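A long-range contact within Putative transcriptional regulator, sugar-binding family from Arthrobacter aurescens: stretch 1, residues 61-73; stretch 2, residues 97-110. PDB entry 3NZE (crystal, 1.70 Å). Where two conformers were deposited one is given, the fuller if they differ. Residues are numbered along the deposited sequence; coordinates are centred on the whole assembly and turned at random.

Stretch 1 (61-73) GVAWGATLSAVSR
Stretch 2, residues 97-110: TGITYASDIMRRFG

Two arginines of like charge lie close together at the C-terminal side of this contact: Arg73 NH1 approaches Arg108 NH2 to 3.2 Å, with the NH2 of each over one face of the other's guanidinium. Both atoms are donors, so no hydrogen bond joins them. Arg73 (chi1 m, chi2 and chi3 t) leaves its helix sideways, and the end of its side chain comes nearer to stretch 2, while Arg108 (m, t, t) directs NH1 to Ser72 OG, donating a hydrogen bond of 3.3 Å at 162°. Ser72, chi1 p, in turn donates from OG to Ser69 O (2.6 Å), within its own helix.

Gly61 and Val62 lie in a strand that begins earlier in the chain; a short loop follows, with Trp64 at phi/psi -80/152 and Gly65 at 178/-174, and a helix begins at Ala66 with Gly65 as N-cap. Stretch 2 is helical from Ile99 onward, N-capped by Gly98, whose phi/psi of 130/-33 suits glycine. The helices run in roughly the same direction, crossing at 35° with axes 9.0 Å apart at closest approach. Nearest CA pairs set the register: Trp64 CA to Ala102 CA (6.1 Å), Ser69 CA to Ile105 CA (5.5 Å) and Ser72 CA to Arg108 CA (5.8 Å).

Two CH-pi contacts anchor the apolar packing. Trp64 (chi1 p, chi2 -91°) lays its indole against Ala102, with Ala102 CB 3.5 Å from the centroid of the Trp64 five-membered ring; Val62 (chi1 t) sets CG2 4.0 Å from the centroid of the Phe109 ring, almost on its normal. Phe109 CZ also meets Leu68 CD1 at 3.8 Å. Ile105 (m, t) fills the space between the helices, its CG1 3.7 Å from Ser69 CA, and selenomethionine Met106 (m, m, m) brings SE to 4.0 Å from Val62 CB.

Tyr101 (chi1 t) reaches across to place OH 3.0 Å from Ser69 CB. A water links the helices, bonding Ser69 OG (2.8 Å), accepting from Arg108 NH1 (3.1 Å) and donating to Tyr101 O (3.1 Å).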

# COMPACT_ATOMS: atom_id res chain seq x y z
N GLY A 61 8.83 -4.94 4.19
CA GLY A 61 8.55 -4.28 2.93
C GLY A 61 7.57 -3.14 3.09
O GLY A 61 6.50 -3.30 3.68
N VAL A 62 7.94 -1.96 2.57
CA VAL A 62 7.06 -0.79 2.63
C VAL A 62 6.80 -0.27 1.23
O VAL A 62 7.74 0.08 0.50
CB VAL A 62 7.71 0.36 3.44
CG1 VAL A 62 6.84 1.61 3.40
CG2 VAL A 62 7.98 -0.07 4.89
N ALA A 63 5.53 -0.20 0.84
CA ALA A 63 5.18 0.45 -0.41
C ALA A 63 4.84 1.88 -0.04
O ALA A 63 3.86 2.13 0.66
CB ALA A 63 3.98 -0.25 -1.05
N TRP A 64 5.68 2.82 -0.45
CA TRP A 64 5.52 4.20 -0.01
C TRP A 64 4.43 4.91 -0.81
O TRP A 64 4.16 4.57 -1.98
CB TRP A 64 6.85 4.97 -0.09
CG TRP A 64 7.22 5.26 -1.49
CD1 TRP A 64 7.98 4.50 -2.32
CD2 TRP A 64 6.83 6.42 -2.24
NE1 TRP A 64 8.09 5.10 -3.55
CE2 TRP A 64 7.40 6.28 -3.53
CE3 TRP A 64 6.07 7.56 -1.95
CZ2 TRP A 64 7.21 7.24 -4.53
CZ3 TRP A 64 5.88 8.50 -2.94
CH2 TRP A 64 6.45 8.33 -4.22
N GLY A 65 3.80 5.90 -0.17
CA GLY A 65 2.75 6.70 -0.77
C GLY A 65 2.25 7.68 0.27
O GLY A 65 2.81 7.76 1.35
N ALA A 66 1.19 8.42 -0.04
CA ALA A 66 0.65 9.41 0.89
C ALA A 66 0.17 8.74 2.18
O ALA A 66 0.41 9.24 3.27
CB ALA A 66 -0.47 10.21 0.23
N THR A 67 -0.47 7.59 2.05
CA THR A 67 -0.95 6.90 3.24
C THR A 67 0.23 6.45 4.10
O THR A 67 0.25 6.69 5.30
CB THR A 67 -1.84 5.71 2.87
OG1 THR A 67 -2.98 6.20 2.17
CG2 THR A 67 -2.30 4.98 4.16
N LEU A 68 1.20 5.81 3.48
CA LEU A 68 2.34 5.31 4.24
C LEU A 68 3.18 6.44 4.85
O LEU A 68 3.81 6.27 5.90
CB LEU A 68 3.20 4.40 3.37
CG LEU A 68 3.03 2.92 3.72
CD1 LEU A 68 3.62 2.71 5.11
CD2 LEU A 68 1.56 2.50 3.68
N SER A 69 3.16 7.61 4.22
CA SER A 69 3.85 8.75 4.79
C SER A 69 3.22 9.09 6.14
O SER A 69 3.91 9.26 7.14
CB SER A 69 3.77 9.96 3.87
OG SER A 69 4.66 10.97 4.31
N ALA A 70 1.89 9.19 6.15
CA ALA A 70 1.17 9.47 7.40
C ALA A 70 1.46 8.40 8.45
O ALA A 70 1.74 8.71 9.61
CB ALA A 70 -0.31 9.59 7.14
N VAL A 71 1.41 7.13 8.05
CA VAL A 71 1.75 6.04 8.95
C VAL A 71 3.15 6.21 9.53
O VAL A 71 3.36 6.06 10.74
CB VAL A 71 1.64 4.69 8.22
CG1 VAL A 71 2.19 3.54 9.07
CG2 VAL A 71 0.20 4.44 7.82
N SER A 72 4.12 6.56 8.69
CA SER A 72 5.50 6.65 9.14
C SER A 72 5.68 7.73 10.20
O SER A 72 6.58 7.64 11.02
CB SER A 72 6.44 6.91 7.96
OG SER A 72 6.30 8.22 7.46
N ARG A 73 4.83 8.75 10.17
CA ARG A 73 4.93 9.82 11.15
C ARG A 73 4.43 9.41 12.53
O ARG A 73 4.72 10.09 13.52
CB ARG A 73 4.17 11.06 10.67
CG ARG A 73 4.81 11.73 9.47
CD ARG A 73 4.11 13.03 9.13
NE ARG A 73 4.59 13.56 7.86
CZ ARG A 73 5.66 14.33 7.72
NH1 ARG A 73 6.01 14.77 6.52
NH2 ARG A 73 6.39 14.66 8.78
N THR A 97 8.90 14.76 -8.67
CA THR A 97 8.39 14.62 -7.32
C THR A 97 8.55 13.19 -6.82
O THR A 97 8.35 12.24 -7.57
CB THR A 97 6.90 14.99 -7.26
OG1 THR A 97 6.70 16.28 -7.85
CG2 THR A 97 6.41 15.00 -5.81
N GLY A 98 8.93 13.05 -5.56
CA GLY A 98 8.85 11.74 -4.94
C GLY A 98 10.09 11.26 -4.22
O GLY A 98 9.97 10.52 -3.25
N ILE A 99 11.27 11.62 -4.71
CA ILE A 99 12.47 10.99 -4.17
C ILE A 99 12.70 11.36 -2.71
O ILE A 99 12.94 10.48 -1.88
CB ILE A 99 13.72 11.29 -5.02
CG1 ILE A 99 13.53 10.72 -6.43
CG2 ILE A 99 14.95 10.66 -4.37
CD1 ILE A 99 14.68 11.04 -7.40
N THR A 100 12.63 12.64 -2.40
CA THR A 100 12.81 13.10 -1.03
C THR A 100 11.72 12.54 -0.12
O THR A 100 11.98 12.06 0.98
CB THR A 100 12.80 14.63 -0.95
OG1 THR A 100 13.87 15.15 -1.76
CG2 THR A 100 12.95 15.10 0.49
N TYR A 101 10.49 12.59 -0.62
CA TYR A 101 9.32 12.17 0.15
C TYR A 101 9.40 10.68 0.48
O TYR A 101 9.20 10.28 1.63
CB TYR A 101 8.08 12.49 -0.67
CG TYR A 101 6.73 12.32 -0.01
CD1 TYR A 101 6.20 13.31 0.80
CD2 TYR A 101 5.95 11.20 -0.27
CE1 TYR A 101 4.95 13.17 1.38
CE2 TYR A 101 4.70 11.05 0.29
CZ TYR A 101 4.21 12.04 1.12
OH TYR A 101 2.96 11.90 1.68
N ALA A 102 9.70 9.86 -0.52
CA ALA A 102 9.87 8.43 -0.31
C ALA A 102 11.04 8.15 0.63
O ALA A 102 10.94 7.30 1.52
CB ALA A 102 10.08 7.70 -1.66
N SER A 103 12.15 8.84 0.45
CA SER A 103 13.29 8.66 1.34
C SER A 103 12.95 8.98 2.80
O SER A 103 13.39 8.27 3.71
CB SER A 103 14.47 9.50 0.88
OG SER A 103 15.54 9.41 1.81
N ASP A 104 12.17 10.03 3.02
CA ASP A 104 11.79 10.41 4.38
C ASP A 104 10.96 9.33 5.05
O ASP A 104 11.11 9.08 6.25
CB ASP A 104 11.04 11.75 4.39
CG ASP A 104 11.96 12.94 4.12
OD1 ASP A 104 13.19 12.74 4.15
OD2 ASP A 104 11.46 14.06 3.90
N ILE A 105 10.08 8.71 4.27
CA ILE A 105 9.26 7.61 4.77
C ILE A 105 10.16 6.46 5.20
O ILE A 105 10.05 5.97 6.34
CB ILE A 105 8.25 7.11 3.70
CG1 ILE A 105 7.21 8.20 3.43
CG2 ILE A 105 7.56 5.82 4.15
CD1 ILE A 105 6.38 7.94 2.20
N MSE A 106 11.06 6.05 4.32
CA MSE A 106 11.96 4.95 4.66
C MSE A 106 12.81 5.27 5.90
O MSE A 106 12.98 4.42 6.78
CB MSE A 106 12.81 4.52 3.45
CG MSE A 106 12.01 4.22 2.20
SE MSE A 106 10.82 2.68 2.45
CE MSE A 106 12.12 1.37 3.04
N ARG A 107 13.35 6.49 5.97
CA ARG A 107 14.12 6.92 7.14
C ARG A 107 13.35 6.84 8.46
O ARG A 107 13.88 6.37 9.47
CB ARG A 107 14.67 8.34 6.93
CG ARG A 107 15.73 8.43 5.85
CD ARG A 107 16.24 9.86 5.65
NE ARG A 107 17.10 9.95 4.47
CZ ARG A 107 18.42 10.10 4.51
NH1 ARG A 107 19.12 10.15 3.38
NH2 ARG A 107 19.05 10.21 5.68
N ARG A 108 12.10 7.29 8.46
CA ARG A 108 11.24 7.18 9.64
C ARG A 108 11.06 5.74 10.10
O ARG A 108 11.07 5.46 11.31
CB ARG A 108 9.88 7.84 9.37
CG ARG A 108 9.94 9.38 9.40
CD ARG A 108 8.63 10.02 8.96
NE ARG A 108 8.86 11.36 8.45
CZ ARG A 108 8.40 11.81 7.29
NH1 ARG A 108 7.67 11.03 6.51
NH2 ARG A 108 8.66 13.05 6.91
N PHE A 109 10.91 4.83 9.14
CA PHE A 109 10.76 3.41 9.48
C PHE A 109 12.07 2.88 10.04
O PHE A 109 12.10 2.22 11.07
CB PHE A 109 10.32 2.57 8.27
CG PHE A 109 8.83 2.43 8.15
CD1 PHE A 109 8.08 3.35 7.43
CD2 PHE A 109 8.16 1.37 8.76
CE1 PHE A 109 6.71 3.22 7.31
CE2 PHE A 109 6.79 1.24 8.64
CZ PHE A 109 6.06 2.16 7.91
N GLY A 110 13.17 3.20 9.37
CA GLY A 110 14.48 2.78 9.84
C GLY A 110 14.79 3.28 11.23
O GLY A 110 15.34 2.54 12.06
O HOH W 1 7.23 11.65 3.55